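Local coordinates for protein DNMT2 (Spodoptera frugiperda, PDB 4H0N) that probably methylates cytosine 38 in the anticodon loop of tRNA(Asp), and cytosine in DNA at carbon 5, with S-adenosyl-L-methionine as methyl donor, at residues A[161-166]-A[321-326]; A[212-217]-A[280-285]; A[264-269]-A[274-279]. The protein carries 3 engineered substitutions. All blocks are in the same frame, centred on the assembly; numbering follows the deposited sequence.

Contact 1: residues A[161-166]-A[321-326]; sequences RYYCTA and VKVISE
The phenol end of Tyr163 reaches from the strand 161-168 to the helix 321-332 and meets two aliphatic side chains at consecutive positions of the helix. Val323 offers one methyl to the tip of the phenol: CG1 of Val323 lies 3.9 Å from OH of Tyr163 and 4.0 Å from its CZ, with CE2 also beside it. On the other side of the ring, CE1 of Tyr163 comes to 4.2 Å from CG1 of Ile324. Both aliphatic side chains cross the tyrosine at about a right angle and meet the ring obliquely. With CG anti to the carbonyl carbon (chi1 -63°), the Tyr163 ring is carried off the strand toward the helix.

One shell out, Phe146 and Leu148 of the adjoining strand 141-148 pack against Tyr163, and Leu148 also touches Val323. Met16 and Ala19 of helix 15-23 cover Ile324, while the side-chain oxygen of Asn320 accepts a hydrogen bond from Val323 N at the start of the helix. This is the Rossmann-like core of a class I methyltransferase, where the C-terminal helix lies on a face of the mixed sheet; the side chain of Ile324 is about 7 Å from the bound S-adenosyl-L-homocysteine. With an alanine here, the ring would be gone, and a gap would probably open between strand and helix, leaving the Val323 methyl and CG1 of Ile324 without their partner from the strand segment. No hydrogen bond joins the two segments, so their hold on each other is apolar, through van der Waals contact of the phenol with a methyl and a methylene.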
# COMPACT_ATOMS: atom_id res chain seq x y z
N ARG A 161 6.19 -5.37 -3.17
CA ARG A 161 5.58 -5.89 -1.95
C ARG A 161 5.52 -7.41 -1.97
O ARG A 161 5.49 -8.04 -3.03
CB ARG A 161 4.17 -5.33 -1.79
CG ARG A 161 4.10 -3.84 -1.56
CD ARG A 161 4.82 -3.49 -0.28
NE ARG A 161 4.36 -2.22 0.28
CZ ARG A 161 4.93 -1.05 0.04
NH1 ARG A 161 5.98 -0.97 -0.77
NH2 ARG A 161 4.45 0.06 0.60
N TYR A 162 5.49 -8.00 -0.78
CA TYR A 162 5.30 -9.43 -0.61
C TYR A 162 3.81 -9.72 -0.55
O TYR A 162 3.05 -8.97 0.06
CB TYR A 162 5.97 -9.89 0.68
CG TYR A 162 5.58 -11.29 1.12
CD1 TYR A 162 6.33 -12.39 0.72
CD2 TYR A 162 4.48 -11.51 1.93
CE1 TYR A 162 5.98 -13.67 1.12
CE2 TYR A 162 4.12 -12.78 2.33
CZ TYR A 162 4.88 -13.85 1.93
OH TYR A 162 4.52 -15.12 2.33
N TYR A 163 3.40 -10.83 -1.17
CA TYR A 163 2.02 -11.28 -1.07
C TYR A 163 1.93 -12.77 -0.84
O TYR A 163 2.75 -13.54 -1.33
CB TYR A 163 1.23 -10.93 -2.33
CG TYR A 163 1.11 -9.45 -2.59
CD1 TYR A 163 0.09 -8.71 -2.01
CD2 TYR A 163 2.03 -8.80 -3.41
CE1 TYR A 163 -0.02 -7.35 -2.26
CE2 TYR A 163 1.92 -7.44 -3.65
CZ TYR A 163 0.89 -6.73 -3.08
OH TYR A 163 0.78 -5.38 -3.31
N CYS A 164 0.91 -13.17 -0.10
CA CYS A 164 0.62 -14.58 0.09
C CYS A 164 -0.88 -14.82 -0.08
O CYS A 164 -1.69 -14.25 0.64
CB CYS A 164 1.08 -15.04 1.47
SG CYS A 164 0.77 -16.79 1.79
N THR A 165 -1.23 -15.65 -1.05
CA THR A 165 -2.62 -16.09 -1.20
C THR A 165 -2.74 -17.49 -0.62
O THR A 165 -2.29 -18.46 -1.22
CB THR A 165 -3.08 -16.07 -2.68
OG1 THR A 165 -2.08 -16.67 -3.50
CG2 THR A 165 -3.30 -14.64 -3.14
N ALA A 166 -3.34 -17.59 0.56
CA ALA A 166 -3.46 -18.86 1.27
C ALA A 166 -4.89 -19.34 1.23
O ALA A 166 -5.83 -18.55 1.30
CB ALA A 166 -2.98 -18.72 2.70
N VAL A 321 -4.64 -0.88 -5.19
CA VAL A 321 -5.92 -1.55 -5.34
C VAL A 321 -5.95 -2.56 -6.50
O VAL A 321 -6.60 -3.59 -6.42
CB VAL A 321 -7.07 -0.51 -5.45
CG1 VAL A 321 -8.37 -1.15 -5.89
CG2 VAL A 321 -7.25 0.20 -4.12
N LYS A 322 -5.21 -2.26 -7.57
CA LYS A 322 -5.23 -3.11 -8.75
C LYS A 322 -4.55 -4.46 -8.55
O LYS A 322 -5.10 -5.50 -8.91
CB LYS A 322 -4.61 -2.39 -9.94
CG LYS A 322 -4.35 -3.27 -11.14
CD LYS A 322 -4.94 -2.65 -12.39
CE LYS A 322 -4.20 -3.14 -13.63
NZ LYS A 322 -4.97 -2.91 -14.89
N VAL A 323 -3.36 -4.44 -7.97
CA VAL A 323 -2.61 -5.67 -7.74
C VAL A 323 -3.39 -6.65 -6.86
O VAL A 323 -3.43 -7.85 -7.15
CB VAL A 323 -1.24 -5.37 -7.10
CG1 VAL A 323 -0.49 -6.67 -6.81
CG2 VAL A 323 -0.42 -4.48 -8.02
N ILE A 324 -4.03 -6.13 -5.82
CA ILE A 324 -4.77 -6.99 -4.89
C ILE A 324 -6.01 -7.58 -5.55
O ILE A 324 -6.36 -8.75 -5.34
CB ILE A 324 -5.15 -6.24 -3.61
CG1 ILE A 324 -3.89 -5.88 -2.84
CG2 ILE A 324 -6.07 -7.08 -2.73
CD1 ILE A 324 -4.18 -5.19 -1.57
N SER A 325 -6.67 -6.77 -6.37
CA SER A 325 -7.82 -7.22 -7.13
C SER A 325 -7.42 -8.39 -8.02
O SER A 325 -8.14 -9.39 -8.13
CB SER A 325 -8.38 -6.07 -7.96
OG SER A 325 -9.61 -6.42 -8.56
N GLU A 326 -6.25 -8.29 -8.64
CA GLU A 326 -5.74 -9.37 -9.48
C GLU A 326 -5.39 -10.64 -8.70
O GLU A 326 -5.58 -11.75 -9.21
CB GLU A 326 -4.55 -8.91 -10.32
CG GLU A 326 -4.94 -7.90 -11.39
CD GLU A 326 -6.01 -8.42 -12.33
OE1 GLU A 326 -5.86 -9.55 -12.86
OE2 GLU A 326 -7.02 -7.71 -12.54

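Contact 2: residues A[212-217]-A[280-285]; sequences KMLRCA and LKLRYF
The Tyr284 ring presents its hydroxyl to Met213 across the contact: CG of Met213 lies 3.4 Å from OH of Tyr284, an approach of methylene to oxygen without a hydrogen bond between the segments. The ring itself makes an edge-to-face pair with Tyr237. The second flat group, the guanidinium of Arg283, has CA of Phe285 at its edge, in plane. From that group NH1 of Arg283 donates to O of Tyr284 over 2.9 Å at an N-H...O angle of 157°; the acceptor lies close to the guanidinium plane, while the donor is tilted 27° from the carbonyl plane. The same nitrogen is in a salt bridge with Glu289.

Met213 crosses the tyrosine at about a right angle. Its chain bends at chi2 (-56°), and SD of Met213 stays farther from the hydroxyl than CG does, 4.1 Å from OH of Tyr284. Both segments belong to the part of the chain that, in C5-methyltransferases, forms the smaller domain beside the cofactor-binding one, probably the target-recognition region here; a short, weakly bonded helix about 211-214, with a type I turn from Leu214 to Ala217, faces an extended loop. Beside the methionine, CD2 of Leu214 rests 4.3 Å from CD1 of Leu282. Leu282 also touches Ile247 and Ile222 of the small parallel sheet.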
# COMPACT_ATOMS: atom_id res chain seq x y z
N LYS A 212 13.45 25.10 0.88
CA LYS A 212 14.26 24.27 1.77
C LYS A 212 14.45 22.88 1.15
O LYS A 212 15.55 22.33 1.18
CB LYS A 212 13.62 24.17 3.16
CG LYS A 212 12.10 24.27 3.15
CD LYS A 212 11.47 23.23 4.06
CE LYS A 212 10.37 22.45 3.33
NZ LYS A 212 10.01 21.15 4.01
N MET A 213 13.37 22.36 0.57
CA MET A 213 13.40 21.09 -0.15
C MET A 213 14.23 21.15 -1.42
O MET A 213 14.95 20.21 -1.75
CB MET A 213 11.98 20.68 -0.53
CG MET A 213 11.21 20.07 0.60
SD MET A 213 12.10 18.65 1.25
CE MET A 213 11.19 18.37 2.75
N LEU A 214 14.11 22.27 -2.14
CA LEU A 214 14.81 22.46 -3.40
C LEU A 214 16.32 22.47 -3.20
O LEU A 214 17.08 22.36 -4.17
CB LEU A 214 14.35 23.75 -4.08
CG LEU A 214 12.92 23.77 -4.62
CD1 LEU A 214 12.64 25.09 -5.31
CD2 LEU A 214 12.70 22.62 -5.57
N ARG A 215 16.77 22.60 -1.96
CA ARG A 215 18.19 22.46 -1.65
C ARG A 215 18.65 21.02 -1.89
O ARG A 215 19.81 20.78 -2.23
CB ARG A 215 18.50 22.87 -0.20
CG ARG A 215 18.35 24.36 0.09
CD ARG A 215 19.02 24.76 1.40
NE ARG A 215 20.38 25.26 1.19
CZ ARG A 215 21.48 24.72 1.73
NH1 ARG A 215 21.39 23.66 2.51
NH2 ARG A 215 22.67 25.25 1.48
N CYS A 216 17.74 20.06 -1.72
CA CYS A 216 18.06 18.65 -1.91
C CYS A 216 17.74 18.16 -3.32
O CYS A 216 17.50 16.97 -3.53
CB CYS A 216 17.29 17.79 -0.91
SG CYS A 216 17.41 18.30 0.80
N ALA A 217 17.74 19.08 -4.28
CA ALA A 217 17.32 18.77 -5.64
C ALA A 217 18.11 17.63 -6.30
O ALA A 217 17.60 16.97 -7.21
CB ALA A 217 17.38 20.02 -6.51
N LEU A 280 11.57 25.81 -12.22
CA LEU A 280 11.19 24.55 -12.84
C LEU A 280 9.75 24.16 -12.50
O LEU A 280 9.21 23.21 -13.05
CB LEU A 280 12.15 23.42 -12.42
CG LEU A 280 13.39 23.23 -13.29
CD1 LEU A 280 14.15 21.98 -12.88
CD2 LEU A 280 13.00 23.17 -14.76
N LYS A 281 9.14 24.92 -11.59
CA LYS A 281 7.80 24.64 -11.06
C LYS A 281 7.58 23.18 -10.59
O LYS A 281 6.48 22.63 -10.72
CB LYS A 281 6.69 25.14 -12.01
CG LYS A 281 6.33 24.20 -13.18
CD LYS A 281 5.25 24.79 -14.10
CE LYS A 281 5.67 24.83 -15.49
NZ LYS A 281 4.83 25.81 -16.27
N LEU A 282 8.62 22.56 -10.03
CA LEU A 282 8.49 21.22 -9.47
C LEU A 282 7.44 21.23 -8.38
O LEU A 282 7.41 22.12 -7.54
CB LEU A 282 9.81 20.75 -8.89
CG LEU A 282 10.95 20.60 -9.90
CD1 LEU A 282 12.25 20.28 -9.19
CD2 LEU A 282 10.60 19.52 -10.90
N ARG A 283 6.55 20.24 -8.40
CA ARG A 283 5.50 20.14 -7.40
C ARG A 283 5.30 18.70 -7.00
O ARG A 283 5.68 17.79 -7.72
CB ARG A 283 4.19 20.69 -7.95
CG ARG A 283 3.53 19.78 -8.97
CD ARG A 283 2.02 19.96 -8.94
NE ARG A 283 1.37 19.45 -10.14
CZ ARG A 283 0.83 18.24 -10.24
NH1 ARG A 283 0.88 17.41 -9.21
NH2 ARG A 283 0.25 17.87 -11.37
N TYR A 284 4.68 18.49 -5.84
CA TYR A 284 4.31 17.15 -5.42
C TYR A 284 3.07 16.66 -6.17
O TYR A 284 2.33 17.46 -6.74
CB TYR A 284 4.05 17.13 -3.92
CG TYR A 284 5.24 17.51 -3.08
CD1 TYR A 284 6.34 16.67 -2.96
CD2 TYR A 284 5.27 18.72 -2.39
CE1 TYR A 284 7.43 17.01 -2.19
CE2 TYR A 284 6.37 19.08 -1.62
CZ TYR A 284 7.44 18.22 -1.52
OH TYR A 284 8.52 18.58 -0.75
N PHE A 285 2.86 15.35 -6.18
CA PHE A 285 1.59 14.82 -6.63
C PHE A 285 0.55 15.14 -5.56
O PHE A 285 0.85 15.11 -4.37
CB PHE A 285 1.67 13.31 -6.86
CG PHE A 285 2.49 12.91 -8.07
CD1 PHE A 285 1.99 13.04 -9.35
CD2 PHE A 285 3.77 12.40 -7.91
CE1 PHE A 285 2.74 12.68 -10.46
CE2 PHE A 285 4.54 12.03 -9.01
CZ PHE A 285 4.02 12.17 -10.29

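Contact 3: residues A[264-269]-A[274-279]; sequences AQNEIG and VELFKE. Engineered in segment 264-269: Ala264 (natural residue Lys).
CD1 of Leu276, on helix 271-278, meets the amide of Asn266 in the preceding loop. At the root of this side chain, CB of Leu276 keeps well clear of the amide, at 6.6 Å from ND2 of Asn266. Set anti to the carbonyl carbon (chi1 -60°), CG of Leu276 shortens the gap to 5.5 Å from ND2 of Asn266. The branch then decides the contact: CD1 of Leu276 arrives 4.4 Å from ND2 of Asn266, while CD2 of Leu276 diverges and remains 6.4 Å from that nitrogen. The side chain is covered further by Cys259 of helix 253-262. The amide nitrogen is directed elsewhere for its polar partner, with a weak hydrogen bond from ND2 of Asn266 to O of Ala262, which is consistent with the methyl lying beside a group already engaged with the backbone.

At the far end of the loop, CG2 of Val274 meets the backbone carbonyl of Gly269, lying 4.1 Å from O of Gly269; CG1, anti to the backbone N, turns the other way. Gly269 has a positive phi (63°), a left-handed backbone conformation from which the chain passes into the helix. That same carbonyl oxygen also receives a weak hydrogen bond from NE of Arg215.

Two consecutive helices, 253-262 and 271-278, are joined by this loop. Across the contact no hydrogen bond forms: polar loop groups lie loosely beside leucine and valine methyls, and their weak hydrogen bonds run instead to Ala262 and Arg215 of the same chain.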
# COMPACT_ATOMS: atom_id res chain seq x y z
N ALA A 264 24.92 23.13 -11.56
CA ALA A 264 26.15 22.40 -11.26
C ALA A 264 27.35 23.34 -11.14
O ALA A 264 28.33 23.02 -10.48
CB ALA A 264 26.41 21.33 -12.31
N GLN A 265 27.25 24.50 -11.79
CA GLN A 265 28.30 25.50 -11.71
C GLN A 265 28.02 26.45 -10.55
O GLN A 265 28.27 27.65 -10.64
CB GLN A 265 28.37 26.31 -13.01
CG GLN A 265 28.41 25.48 -14.27
CD GLN A 265 27.88 26.24 -15.46
OE1 GLN A 265 27.04 25.74 -16.21
NE2 GLN A 265 28.36 27.47 -15.64
N ASN A 266 27.47 25.90 -9.47
CA ASN A 266 27.12 26.70 -8.31
C ASN A 266 27.35 25.95 -7.01
O ASN A 266 27.60 24.74 -7.00
CB ASN A 266 25.66 27.14 -8.39
CG ASN A 266 25.44 28.23 -9.39
OD1 ASN A 266 25.58 29.41 -9.07
ND2 ASN A 266 25.11 27.86 -10.62
N GLU A 267 27.25 26.68 -5.90
CA GLU A 267 27.32 26.05 -4.60
C GLU A 267 26.03 25.27 -4.40
O GLU A 267 24.93 25.76 -4.69
CB GLU A 267 27.50 27.08 -3.48
CG GLU A 267 27.77 26.46 -2.12
CD GLU A 267 28.45 27.41 -1.16
OE1 GLU A 267 29.63 27.76 -1.39
OE2 GLU A 267 27.81 27.82 -0.16
N ILE A 268 26.18 24.03 -3.92
CA ILE A 268 25.08 23.12 -3.70
C ILE A 268 24.12 23.66 -2.63
O ILE A 268 24.55 24.18 -1.59
CB ILE A 268 25.61 21.71 -3.35
CG1 ILE A 268 24.46 20.70 -3.20
CG2 ILE A 268 26.50 21.75 -2.11
CD1 ILE A 268 23.80 20.37 -4.52
N GLY A 269 22.82 23.55 -2.90
CA GLY A 269 21.81 24.08 -2.00
C GLY A 269 21.89 25.58 -1.86
O GLY A 269 21.20 26.17 -1.02
N VAL A 274 19.15 27.54 -5.90
CA VAL A 274 17.70 27.43 -5.67
C VAL A 274 16.85 28.22 -6.68
O VAL A 274 15.80 27.74 -7.10
CB VAL A 274 17.31 27.81 -4.21
CG1 VAL A 274 15.81 28.06 -4.07
CG2 VAL A 274 17.76 26.73 -3.23
N GLU A 275 17.30 29.42 -7.05
CA GLU A 275 16.56 30.24 -8.01
C GLU A 275 16.35 29.51 -9.34
O GLU A 275 15.30 29.65 -9.97
CB GLU A 275 17.23 31.59 -8.25
CG GLU A 275 18.53 31.53 -9.04
CD GLU A 275 18.71 32.72 -9.98
OE1 GLU A 275 17.68 33.27 -10.43
OE2 GLU A 275 19.86 33.09 -10.28
N LEU A 276 17.34 28.72 -9.74
CA LEU A 276 17.23 27.95 -10.98
C LEU A 276 16.18 26.84 -10.85
O LEU A 276 15.43 26.58 -11.78
CB LEU A 276 18.58 27.37 -11.37
CG LEU A 276 19.69 28.40 -11.60
CD1 LEU A 276 20.95 27.73 -12.13
CD2 LEU A 276 19.22 29.49 -12.55
N PHE A 277 16.14 26.20 -9.68
CA PHE A 277 15.17 25.14 -9.44
C PHE A 277 13.78 25.68 -9.11
O PHE A 277 12.79 24.98 -9.29
CB PHE A 277 15.65 24.22 -8.32
CG PHE A 277 16.74 23.29 -8.76
CD1 PHE A 277 16.45 22.18 -9.53
CD2 PHE A 277 18.06 23.54 -8.42
CE1 PHE A 277 17.45 21.32 -9.94
CE2 PHE A 277 19.06 22.69 -8.83
CZ PHE A 277 18.76 21.58 -9.59
N LYS A 278 13.72 26.91 -8.61
CA LYS A 278 12.45 27.56 -8.33
C LYS A 278 11.64 27.73 -9.61
O LYS A 278 10.41 27.66 -9.58
CB LYS A 278 12.68 28.92 -7.66
CG LYS A 278 12.22 29.00 -6.21
CD LYS A 278 10.99 29.89 -6.07
CE LYS A 278 11.20 31.22 -6.79
NZ LYS A 278 10.10 32.20 -6.54
N GLU A 279 12.33 27.94 -10.73
CA GLU A 279 11.67 28.23 -12.00
C GLU A 279 11.40 26.98 -12.84
O GLU A 279 11.03 27.08 -14.01
CB GLU A 279 12.45 29.28 -12.81
CG GLU A 279 13.86 28.88 -13.20
CD GLU A 279 14.72 30.07 -13.60
OE1 GLU A 279 14.90 30.98 -12.76
OE2 GLU A 279 15.22 30.10 -14.75

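In the fold
From the N terminus, the chain runs through most of the cofactor-binding Rossmann-like core before strand 161-168, where contact 1 opens. It closes only at the C-terminal helix 321-332, so the 154 residues between, including contacts 2 and 3, form one long excursion. Within it, contact 2 joins the short helix 211-214 to the loop 280-285, and contact 3 closes the smallest loop, linking 264-269 with helix 271-278, inside the span of contact 2. None cross. Contacts 2 and 3 touch, through Arg215 with Gly269 and Ala217 with Phe277, whereas contact 1 stays apart, its centre about 33 Å from that of contact 2.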